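Local coordinates for protein 3-dehydroquinate dehydratase (Clostridium difficile, PDB 4H3D) that catalyses the cis-dehydration of 3-dehydroquinate to 3-dehydroshikimate, the third step of the chorismate pathway, through an imine intermediate with its substrate, at residues B[6-11]-B[170-175]; B[115-120]-B[138-143]; B[176-181]-B[208-213]; B[203-208]-B[227-232]. All coordinates share one frame; numbering follows the deposited sequence. Where two conformers were deposited one is given.

How the contacts relate
The four contacts lie on one TIM barrel whose active site holds a comenic acid derivative bound covalently to Lys174. Contact 1 sets the N-terminal hairpin strand 8-10 against the start of strand 172-177. Contact 2, its centre about 9 Å away, pairs the strands next along the wall; Asp171 OD2 joins the two by accepting from Val142 N (2.7 Å). Contact 4, centred about 12 Å from contact 1, is the last seam of the barrel, and Met207 and Phe229 there touch the ligand. Contact 3 shares Ser208 with contact 4 and continues strand 172-177 into the loops beyond it, about 23 Å between centres from contact 1; its Met209 side chain comes within about 4 Å of the ligand.

Contact 1. Residues B[6-11]-B[170-175]; sequences RKVQVK and ADLPKI. With SHL (5-hydroxy-6-methyl-4-oxo-4H-pyran-2-carboxylic acid), chain I.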
# COMPACT_ATOMS: atom_id res chain seq x y z
N ARG B 6 18.86 -4.29 -17.44
CA ARG B 6 19.42 -5.58 -17.08
C ARG B 6 18.60 -6.16 -15.93
O ARG B 6 17.99 -5.41 -15.15
CB ARG B 6 20.88 -5.42 -16.66
CG ARG B 6 21.09 -4.29 -15.68
CD ARG B 6 22.54 -3.78 -15.62
NE ARG B 6 23.33 -4.39 -14.55
CZ ARG B 6 24.50 -3.91 -14.15
NH1 ARG B 6 25.00 -2.83 -14.72
NH2 ARG B 6 25.17 -4.51 -13.17
N LYS B 7 18.55 -7.48 -15.85
CA LYS B 7 17.90 -8.15 -14.73
C LYS B 7 19.07 -8.62 -13.89
O LYS B 7 20.20 -8.73 -14.40
CB LYS B 7 17.02 -9.33 -15.17
CG LYS B 7 15.55 -8.97 -15.50
CD LYS B 7 15.40 -8.13 -16.77
CE LYS B 7 13.94 -7.63 -16.95
NZ LYS B 7 12.92 -8.73 -17.00
N VAL B 8 18.84 -8.86 -12.61
CA VAL B 8 19.91 -9.35 -11.76
C VAL B 8 19.54 -10.75 -11.29
O VAL B 8 18.61 -10.91 -10.52
CB VAL B 8 20.15 -8.43 -10.58
CG1 VAL B 8 21.20 -9.01 -9.66
CG2 VAL B 8 20.58 -7.06 -11.07
N GLN B 9 20.27 -11.76 -11.78
CA GLN B 9 20.01 -13.15 -11.41
C GLN B 9 20.91 -13.54 -10.23
O GLN B 9 22.12 -13.32 -10.27
CB GLN B 9 20.30 -14.07 -12.59
CG GLN B 9 19.89 -15.55 -12.39
CD GLN B 9 18.37 -15.79 -12.47
OE1 GLN B 9 17.87 -16.82 -12.00
NE2 GLN B 9 17.64 -14.85 -13.08
N VAL B 10 20.30 -14.08 -9.18
CA VAL B 10 21.02 -14.59 -8.02
C VAL B 10 20.44 -15.98 -7.78
O VAL B 10 19.21 -16.14 -7.68
CB VAL B 10 20.92 -13.66 -6.77
CG1 VAL B 10 21.69 -12.38 -7.01
CG2 VAL B 10 19.46 -13.36 -6.41
N LYS B 11 21.30 -17.00 -7.74
CA LYS B 11 20.82 -18.38 -7.68
C LYS B 11 19.75 -18.48 -8.78
O LYS B 11 20.01 -18.01 -9.89
CB LYS B 11 20.35 -18.77 -6.26
CG LYS B 11 21.26 -19.72 -5.52
CD LYS B 11 22.65 -19.25 -5.37
CE LYS B 11 23.51 -20.31 -4.70
NZ LYS B 11 24.94 -19.92 -4.64
N ALA B 170 26.96 -0.53 -9.01
CA ALA B 170 26.01 -1.33 -8.22
C ALA B 170 25.13 -2.13 -9.17
O ALA B 170 24.67 -1.60 -10.17
CB ALA B 170 25.13 -0.44 -7.36
N ASP B 171 24.91 -3.40 -8.87
CA ASP B 171 23.94 -4.16 -9.62
C ASP B 171 22.55 -3.72 -9.17
O ASP B 171 21.60 -3.74 -9.95
CB ASP B 171 24.14 -5.66 -9.35
CG ASP B 171 25.48 -6.16 -9.84
OD1 ASP B 171 25.61 -6.40 -11.06
OD2 ASP B 171 26.39 -6.34 -9.01
N LEU B 172 22.45 -3.29 -7.89
CA LEU B 172 21.19 -2.91 -7.26
C LEU B 172 21.34 -1.72 -6.31
O LEU B 172 21.67 -1.90 -5.13
CB LEU B 172 20.62 -4.11 -6.46
CG LEU B 172 20.23 -5.38 -7.22
CD1 LEU B 172 19.96 -6.54 -6.24
CD2 LEU B 172 19.04 -5.14 -8.15
N PRO B 173 21.15 -0.50 -6.83
CA PRO B 173 21.15 0.67 -5.98
C PRO B 173 20.05 0.57 -4.93
O PRO B 173 18.93 0.14 -5.25
CB PRO B 173 20.81 1.80 -6.94
CG PRO B 173 21.24 1.34 -8.26
CD PRO B 173 21.05 -0.16 -8.25
N LYS B 174 20.35 0.97 -3.69
CA LYS B 174 19.38 0.90 -2.62
C LYS B 174 19.39 2.17 -1.80
O LYS B 174 20.46 2.64 -1.40
CB LYS B 174 19.69 -0.26 -1.68
CG LYS B 174 18.78 -0.32 -0.42
CD LYS B 174 19.16 -1.43 0.50
CE LYS B 174 18.25 -1.45 1.72
NZ LYS B 174 18.65 -2.51 2.70
N ILE B 175 18.21 2.71 -1.54
CA ILE B 175 18.10 3.88 -0.69
C ILE B 175 16.95 3.75 0.27
O ILE B 175 15.86 3.28 -0.08
CB ILE B 175 18.06 5.24 -1.48
CG1 ILE B 175 18.37 6.39 -0.52
CG2 ILE B 175 16.73 5.46 -2.18
CD1 ILE B 175 18.64 7.71 -1.22
OAD SHL I . 13.59 -3.03 6.21
CAH SHL I . 14.16 -2.03 6.71
OAA SHL I . 13.62 -1.37 7.64
CAK SHL I . 15.46 -1.65 6.20
OAG SHL I . 16.03 -2.43 5.14
CAF SHL I . 17.36 -2.20 4.76
CAL SHL I . 17.93 -3.02 3.85
CAJ SHL I . 18.03 -1.22 5.41
OAC SHL I . 19.30 -0.98 5.10
CAI SHL I . 17.43 -0.46 6.37
CAE SHL I . 16.16 -0.66 6.76
OAB SHL I . 18.10 0.52 6.96
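Arg6 and Asp171 supply the polar part of this contact. Arg6 was modelled in two conformers; in one of them its NH2 forms a salt bridge with Asp171 OD1 at 2.9 Å. The oxygen lies at the edge of the guanidinium, close to its plane, while the carboxylate is turned 73° away from that plane; the N-H points poorly at its acceptor, and as a hydrogen bond the pair is weak. The arginine is exposed, and since both residues also touch a crystal neighbour, the lattice may influence this bridge. Asp171 is buried, and its other oxygen is more firmly engaged: OD2 accepts from the backbone N of Val142 and from His136 NE2, which ties the start of one barrel strand to its neighbour.

The apolar part belongs to Val8. Its CG2 meets Leu172 CD2 tip to tip at 3.8 Å and also rests against the backbone O of Asp171 at 3.6 Å. Val8 belongs to the hairpin formed by strands 8-10 and 13-15, which in type I dehydroquinases closes the N-terminal end of the TIM barrel. A compact apolar valine pointing toward 170-175 suits this buried place, and Leu172 extends from the barrel interior to meet it.

Two residues beyond Leu172 the same strand leaves the hairpin behind and carries Lys174, the Schiff-base lysine. Its CG is anti to the backbone N (chi1 174°) and the chain stays extended from there onward, taking NZ to its covalent bond with SHL CAL, 1.4 Å long. The ligand also makes hydrogen bonds with His147, Arg217, Gln240 and Arg86.

Contact 2. Residues B[115-120]-B[138-143]; sequences DLIDVE and KEVKVI
The carbonyl oxygen of Asp115 is gripped twice: Lys141 N donates to it at 2.9 Å, tilted 26° from the carbonyl plane, and a water donates to it at 2.6 Å. The same water donates to Glu139 O (2.7 Å), bridging the N-terminal parts of the two segments. This is the start of a parallel pairing in a beta-alpha-beta unit of the TIM barrel, strand 116-120, helix 125-137 and strand 141-148. The helix ends in a Schellman motif with Glu139 at positive phi, and the chain then enters its strand. The ladder continues with Ile117 N to Lys141 O, Ile143 N to Ile117 O and Val119 N to Ile143 O, the last at 2.8 Å.

The outer face suits beta-branched residues packed under the helix. Ile117 and Val142 extend in the same direction, Ile117 CG1 beside Val142 CG2, and Val119 CG2 meets Val142 CG1 at 3.7 Å, the two side chains at about a right angle. Ala135 and Val131 of the helix cover them.

Leu116, Lys141, Asp118 and Ile143 occupy the other face. Leu116 CG packs on Lys141 CB, and the rest of the lysine leads away. Asp118 is buried but its charge is answered: OD2 forms a salt bridge with Arg86, a substrate-binding residue, and OD1 takes a hydrogen bond from Ser145 OG. Ile143 CG2, anti to its backbone N, touches Asp118 OD2 at 3.6 Å.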
# COMPACT_ATOMS: atom_id res chain seq x y z
N ASP B 115 25.78 -14.65 -2.47
CA ASP B 115 25.28 -14.30 -3.79
C ASP B 115 25.28 -12.80 -4.04
O ASP B 115 25.42 -12.36 -5.20
CB ASP B 115 23.89 -14.88 -3.96
CG ASP B 115 23.90 -16.37 -3.81
OD1 ASP B 115 24.50 -17.03 -4.68
OD2 ASP B 115 23.34 -16.88 -2.82
N LEU B 116 25.09 -12.03 -2.96
CA LEU B 116 25.13 -10.57 -2.98
C LEU B 116 25.79 -10.04 -1.72
O LEU B 116 25.80 -10.71 -0.69
CB LEU B 116 23.72 -9.94 -3.00
CG LEU B 116 22.63 -10.51 -3.91
CD1 LEU B 116 21.84 -11.60 -3.17
CD2 LEU B 116 21.69 -9.42 -4.35
N ILE B 117 26.33 -8.84 -1.82
CA ILE B 117 26.85 -8.13 -0.66
C ILE B 117 26.31 -6.72 -0.71
O ILE B 117 26.03 -6.21 -1.80
CB ILE B 117 28.42 -8.06 -0.60
CG1 ILE B 117 29.01 -7.45 -1.88
CG2 ILE B 117 28.98 -9.42 -0.35
CD1 ILE B 117 30.54 -7.12 -1.78
N ASP B 118 26.17 -6.10 0.45
CA ASP B 118 25.69 -4.71 0.54
C ASP B 118 26.86 -3.84 0.98
O ASP B 118 27.44 -4.05 2.05
CB ASP B 118 24.49 -4.62 1.52
CG ASP B 118 24.02 -3.17 1.78
OD1 ASP B 118 24.87 -2.31 2.08
OD2 ASP B 118 22.78 -2.92 1.79
N VAL B 119 27.23 -2.88 0.12
CA VAL B 119 28.30 -1.94 0.44
C VAL B 119 27.71 -0.52 0.49
O VAL B 119 26.90 -0.14 -0.33
CB VAL B 119 29.49 -2.05 -0.55
CG1 VAL B 119 29.97 -3.51 -0.65
CG2 VAL B 119 29.13 -1.56 -1.89
N GLU B 120 28.15 0.26 1.47
CA GLU B 120 27.61 1.60 1.69
C GLU B 120 28.28 2.69 0.84
O GLU B 120 29.50 2.82 0.86
CB GLU B 120 27.74 1.94 3.17
CG GLU B 120 26.84 1.10 4.02
CD GLU B 120 27.27 1.04 5.47
OE1 GLU B 120 28.30 1.66 5.83
OE2 GLU B 120 26.58 0.36 6.25
N LYS B 138 34.32 -12.32 -8.61
CA LYS B 138 33.82 -13.57 -8.02
C LYS B 138 32.33 -13.83 -8.33
O LYS B 138 31.71 -14.68 -7.72
CB LYS B 138 34.02 -13.54 -6.50
CG LYS B 138 35.47 -13.36 -6.06
CD LYS B 138 36.39 -14.44 -6.64
CE LYS B 138 35.88 -15.85 -6.32
NZ LYS B 138 36.72 -16.92 -6.98
N GLU B 139 31.76 -13.10 -9.28
CA GLU B 139 30.36 -13.30 -9.69
C GLU B 139 29.35 -13.06 -8.53
O GLU B 139 28.30 -13.70 -8.46
CB GLU B 139 30.17 -14.69 -10.30
CG GLU B 139 31.21 -15.02 -11.36
CD GLU B 139 30.93 -16.32 -12.10
OE1 GLU B 139 31.58 -17.33 -11.79
OE2 GLU B 139 30.05 -16.34 -12.99
N VAL B 140 29.70 -12.14 -7.65
CA VAL B 140 28.86 -11.74 -6.56
C VAL B 140 28.17 -10.44 -6.96
O VAL B 140 28.82 -9.55 -7.49
CB VAL B 140 29.70 -11.52 -5.28
CG1 VAL B 140 28.82 -10.94 -4.12
CG2 VAL B 140 30.36 -12.81 -4.88
N LYS B 141 26.86 -10.34 -6.74
CA LYS B 141 26.11 -9.13 -7.05
C LYS B 141 26.26 -8.10 -5.94
O LYS B 141 26.42 -8.43 -4.77
CB LYS B 141 24.63 -9.45 -7.29
CG LYS B 141 24.39 -10.50 -8.35
CD LYS B 141 25.01 -10.14 -9.70
CE LYS B 141 24.71 -11.24 -10.71
NZ LYS B 141 25.42 -11.04 -11.99
N VAL B 142 26.20 -6.83 -6.31
CA VAL B 142 26.42 -5.80 -5.32
C VAL B 142 25.27 -4.82 -5.19
O VAL B 142 24.76 -4.30 -6.17
CB VAL B 142 27.71 -5.00 -5.63
CG1 VAL B 142 27.93 -3.88 -4.57
CG2 VAL B 142 28.91 -5.95 -5.65
N ILE B 143 24.86 -4.64 -3.95
CA ILE B 143 23.91 -3.62 -3.58
C ILE B 143 24.79 -2.49 -3.03
O ILE B 143 25.65 -2.74 -2.19
CB ILE B 143 22.97 -4.09 -2.42
CG1 ILE B 143 21.93 -5.08 -2.92
CG2 ILE B 143 22.25 -2.90 -1.79
CD1 ILE B 143 21.06 -5.65 -1.81
O HOH W 1 25.85 -13.84 -7.32

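Contact 3. Residues B[176-181]-B[208-213]; sequences AVMPQN and SMSGMG
Pro179 is the bump of this contact, and the turning chain of 208-213 is the hollow that receives it. The ring enters with CD against Met209 O (3.1 Å) and with CG and CD near Ser208 OG; CG also faces Ser210 OG at 3.6 Å and reaches Met212 CB. A proline presents a compact apolar wedge with no N-H to satisfy, which fits a hollow rimmed by oxygens. Ser210 OG donates to Met209 O, at a modelled distance (2.5 Å) that is doubtfully short. Gly213 N closes the turn on Ser210 O, and the absence of a side chain at Gly213 suits a spot pressed against Ser208 O.

The two methionines form a second interlock, crossing at about a right angle. Met178 bends at chi2 (66°) and chi3, and its CE lies on Met209 CE at 3.7 Å, with SD over Ser210 CB. Both segments prolong parallel neighbours of the TIM barrel, strands 172-177 and 205-208, at their C-terminal ends, where the active site of such barrels lies. Met209 N still donates to Val177 O in sheet fashion (2.9 Å, 173°) before the chains diverge into loops. Flexible, unbranched methionines suit a place where the two chains part and their side chains bend to meet, and the Met209 side chain lies close to the bound ligand and to Arg217.

Farther out, Met212 SD presses on the backbone of Asn181, 3.3 Å from its C. Asn181 OD1 caps helix 182-199 by accepting from Asp184 N. Met212 also packs on Ile222 of the second subunit, and Gly211 N donates to Asn258 of that subunit.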
# COMPACT_ATOMS: atom_id res chain seq x y z
N ALA B 176 17.23 4.09 1.52
CA ALA B 176 16.23 4.07 2.59
C ALA B 176 16.23 5.45 3.26
O ALA B 176 17.29 5.93 3.70
CB ALA B 176 16.55 2.97 3.61
N VAL B 177 15.06 6.07 3.35
CA VAL B 177 14.93 7.42 3.90
C VAL B 177 13.84 7.48 4.96
O VAL B 177 12.97 6.61 5.03
CB VAL B 177 14.66 8.44 2.78
CG1 VAL B 177 15.83 8.45 1.78
CG2 VAL B 177 13.33 8.14 2.06
N MET B 178 13.88 8.52 5.79
CA MET B 178 12.93 8.67 6.88
C MET B 178 11.94 9.80 6.58
O MET B 178 12.35 10.95 6.40
CB MET B 178 13.68 8.98 8.19
CG MET B 178 12.78 9.06 9.44
SD MET B 178 12.03 7.45 9.83
CE MET B 178 13.45 6.48 10.32
N PRO B 179 10.63 9.48 6.54
CA PRO B 179 9.71 10.59 6.30
C PRO B 179 9.48 11.41 7.55
O PRO B 179 9.45 10.85 8.64
CB PRO B 179 8.40 9.88 5.91
CG PRO B 179 8.44 8.61 6.68
CD PRO B 179 9.92 8.20 6.75
N GLN B 180 9.33 12.72 7.38
CA GLN B 180 8.97 13.61 8.47
C GLN B 180 7.46 13.89 8.38
O GLN B 180 6.85 14.40 9.33
CB GLN B 180 9.77 14.90 8.37
CG GLN B 180 11.28 14.70 8.53
CD GLN B 180 12.06 15.99 8.43
OE1 GLN B 180 11.51 17.05 8.17
NE2 GLN B 180 13.38 15.89 8.64
N ASN B 181 6.87 13.57 7.24
CA ASN B 181 5.44 13.76 7.02
C ASN B 181 4.95 12.85 5.91
O ASN B 181 5.76 12.15 5.27
CB ASN B 181 5.13 15.23 6.72
CG ASN B 181 5.95 15.78 5.54
OD1 ASN B 181 6.12 15.12 4.52
ND2 ASN B 181 6.41 17.02 5.68
N SER B 208 10.75 3.89 2.37
CA SER B 208 10.48 4.98 3.26
C SER B 208 10.24 4.23 4.56
O SER B 208 9.37 3.36 4.64
CB SER B 208 9.22 5.74 2.84
OG SER B 208 8.99 6.83 3.70
N MET B 209 11.02 4.55 5.57
CA MET B 209 10.97 3.86 6.85
C MET B 209 9.84 4.39 7.75
O MET B 209 9.11 5.30 7.37
CB MET B 209 12.34 3.99 7.54
CG MET B 209 13.49 3.34 6.74
SD MET B 209 15.11 3.46 7.57
CE MET B 209 15.41 5.21 7.47
N SER B 210 9.70 3.76 8.94
CA SER B 210 8.66 4.07 9.95
C SER B 210 7.27 3.57 9.51
O SER B 210 7.08 3.16 8.36
CB SER B 210 8.59 5.56 10.27
OG SER B 210 7.83 6.28 9.32
N GLY B 211 6.30 3.65 10.43
CA GLY B 211 4.90 3.21 10.18
C GLY B 211 4.29 3.95 9.00
O GLY B 211 3.62 3.37 8.17
N MET B 212 4.57 5.23 8.94
CA MET B 212 4.09 6.10 7.88
C MET B 212 4.58 5.66 6.49
O MET B 212 3.88 5.85 5.50
CB MET B 212 4.59 7.53 8.19
CG MET B 212 4.12 8.63 7.30
SD MET B 212 4.65 10.26 7.93
CE MET B 212 3.69 10.36 9.43
N GLY B 213 5.77 5.05 6.42
CA GLY B 213 6.36 4.68 5.13
C GLY B 213 6.09 3.28 4.62
O GLY B 213 6.56 2.92 3.55

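Contact 4. Residues B[203-208]-B[227-232]; sequences PIITMS and LTFGAA. With SHL (5-hydroxy-6-methyl-4-oxo-4H-pyran-2-carboxylic acid), chain I.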
# COMPACT_ATOMS: atom_id res chain seq x y z
N PRO B 203 17.68 -2.86 -11.88
CA PRO B 203 16.66 -2.75 -10.83
C PRO B 203 17.18 -1.93 -9.67
O PRO B 203 18.40 -1.89 -9.42
CB PRO B 203 16.41 -4.21 -10.42
CG PRO B 203 17.16 -5.06 -11.45
CD PRO B 203 18.28 -4.20 -11.91
N ILE B 204 16.25 -1.27 -8.98
CA ILE B 204 16.55 -0.45 -7.83
C ILE B 204 15.71 -0.89 -6.65
O ILE B 204 14.67 -1.56 -6.82
CB ILE B 204 16.32 1.05 -8.11
CG1 ILE B 204 14.83 1.34 -8.34
CG2 ILE B 204 17.17 1.51 -9.34
CD1 ILE B 204 14.50 2.79 -8.56
N ILE B 205 16.19 -0.53 -5.46
CA ILE B 205 15.56 -0.86 -4.20
C ILE B 205 15.37 0.44 -3.42
O ILE B 205 16.34 1.16 -3.17
CB ILE B 205 16.49 -1.76 -3.35
CG1 ILE B 205 16.88 -3.02 -4.11
CG2 ILE B 205 15.84 -2.09 -1.99
CD1 ILE B 205 18.13 -3.75 -3.49
N THR B 206 14.14 0.73 -3.01
CA THR B 206 13.87 1.94 -2.24
C THR B 206 12.86 1.69 -1.17
O THR B 206 11.99 0.79 -1.32
CB THR B 206 13.29 3.09 -3.09
OG1 THR B 206 11.94 2.75 -3.51
CG2 THR B 206 14.18 3.35 -4.33
N MET B 207 12.96 2.45 -0.08
CA MET B 207 11.98 2.38 0.99
C MET B 207 11.93 3.66 1.80
O MET B 207 12.90 4.41 1.87
CB MET B 207 12.24 1.21 1.94
CG MET B 207 13.39 1.41 2.87
SD MET B 207 13.66 -0.02 3.93
CE MET B 207 14.02 -1.28 2.71
N SER B 208 10.75 3.89 2.37
CA SER B 208 10.48 4.98 3.26
C SER B 208 10.24 4.23 4.56
O SER B 208 9.37 3.36 4.64
CB SER B 208 9.22 5.74 2.84
OG SER B 208 8.99 6.83 3.70
N LEU B 227 12.98 -5.05 -4.64
CA LEU B 227 13.19 -5.89 -3.47
C LEU B 227 12.56 -5.21 -2.24
O LEU B 227 12.72 -3.99 -2.05
CB LEU B 227 14.69 -6.08 -3.25
CG LEU B 227 15.16 -7.13 -2.27
CD1 LEU B 227 14.71 -8.49 -2.73
CD2 LEU B 227 16.65 -7.12 -2.12
N THR B 228 11.85 -5.98 -1.41
CA THR B 228 11.22 -5.44 -0.23
C THR B 228 11.63 -6.32 0.95
O THR B 228 11.84 -7.53 0.80
CB THR B 228 9.69 -5.34 -0.39
OG1 THR B 228 9.13 -4.75 0.79
CG2 THR B 228 9.07 -6.70 -0.66
N PHE B 229 11.80 -5.70 2.11
CA PHE B 229 12.29 -6.40 3.29
C PHE B 229 11.21 -6.65 4.34
O PHE B 229 10.50 -5.74 4.76
CB PHE B 229 13.44 -5.59 3.91
CG PHE B 229 14.69 -5.55 3.05
CD1 PHE B 229 14.74 -4.77 1.91
CD2 PHE B 229 15.80 -6.30 3.38
CE1 PHE B 229 15.89 -4.74 1.11
CE2 PHE B 229 16.95 -6.26 2.59
CZ PHE B 229 16.99 -5.48 1.46
N GLY B 230 11.09 -7.90 4.75
CA GLY B 230 10.11 -8.30 5.76
C GLY B 230 10.85 -8.70 7.03
O GLY B 230 12.04 -9.00 7.00
N ALA B 231 10.16 -8.68 8.16
CA ALA B 231 10.76 -9.06 9.42
C ALA B 231 10.52 -10.56 9.64
O ALA B 231 9.49 -11.10 9.21
CB ALA B 231 10.15 -8.25 10.56
N ALA B 232 11.46 -11.22 10.30
CA ALA B 232 11.35 -12.67 10.57
C ALA B 232 10.19 -12.95 11.50
O ALA B 232 9.31 -13.75 11.18
CB ALA B 232 12.64 -13.20 11.17
OAD SHL I . 13.59 -3.03 6.21
CAH SHL I . 14.16 -2.03 6.71
OAA SHL I . 13.62 -1.37 7.64
CAK SHL I . 15.46 -1.65 6.20
OAG SHL I . 16.03 -2.43 5.14
CAF SHL I . 17.36 -2.20 4.76
CAL SHL I . 17.93 -3.02 3.85
CAJ SHL I . 18.03 -1.22 5.41
OAC SHL I . 19.30 -0.98 5.10
CAI SHL I . 17.43 -0.46 6.37
CAE SHL I . 16.16 -0.66 6.76
OAB SHL I . 18.10 0.52 6.96
O HOH W 2 11.89 -1.98 -0.45
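The seam between strands 205-208 and 227-229 closes the TIM barrel, and Ile205, Met207, Leu227 and Phe229 fill it with side chains. The strand segments run 6.8 Å apart at closest, their directions 39° from parallel, and no direct hydrogen bond joins the two segments. A water spans the gap instead, donating to Thr206 O at 2.9 Å and to Leu227 O at 2.7 Å. Leu227 N is buried with no partner in the model.

Ile205 and Leu227 run alongside each other, with Ile205 CG1 on Leu227 CB at 3.9 Å. With CG1 of Ile205 beside the backbone N (chi1 -56°), CG2 is anti to it and reaches the edge of the Phe229 ring, 4.1 Å from CE1. A beta-branched residue suits this place because its two arms serve two neighbours.

Toward the C-terminal ends of the two strands the seam becomes part of the ligand pocket. Met207 has a second deposited conformer; the contacts described here hold for the one in which CE meets Phe229 CD1 at 3.7 Å and SD lies against SHL CAK at 3.3 Å, a pliable thioether giving the pocket apolar surface. Phe229 turns a flat face to the ligand: SHL CAL, the carbon bonded to Lys174, sits 3.5 Å above the ring plane, offset toward the rim. Arg217 NH1, a ligand partner, also makes a weak hydrogen bond to Phe229 O.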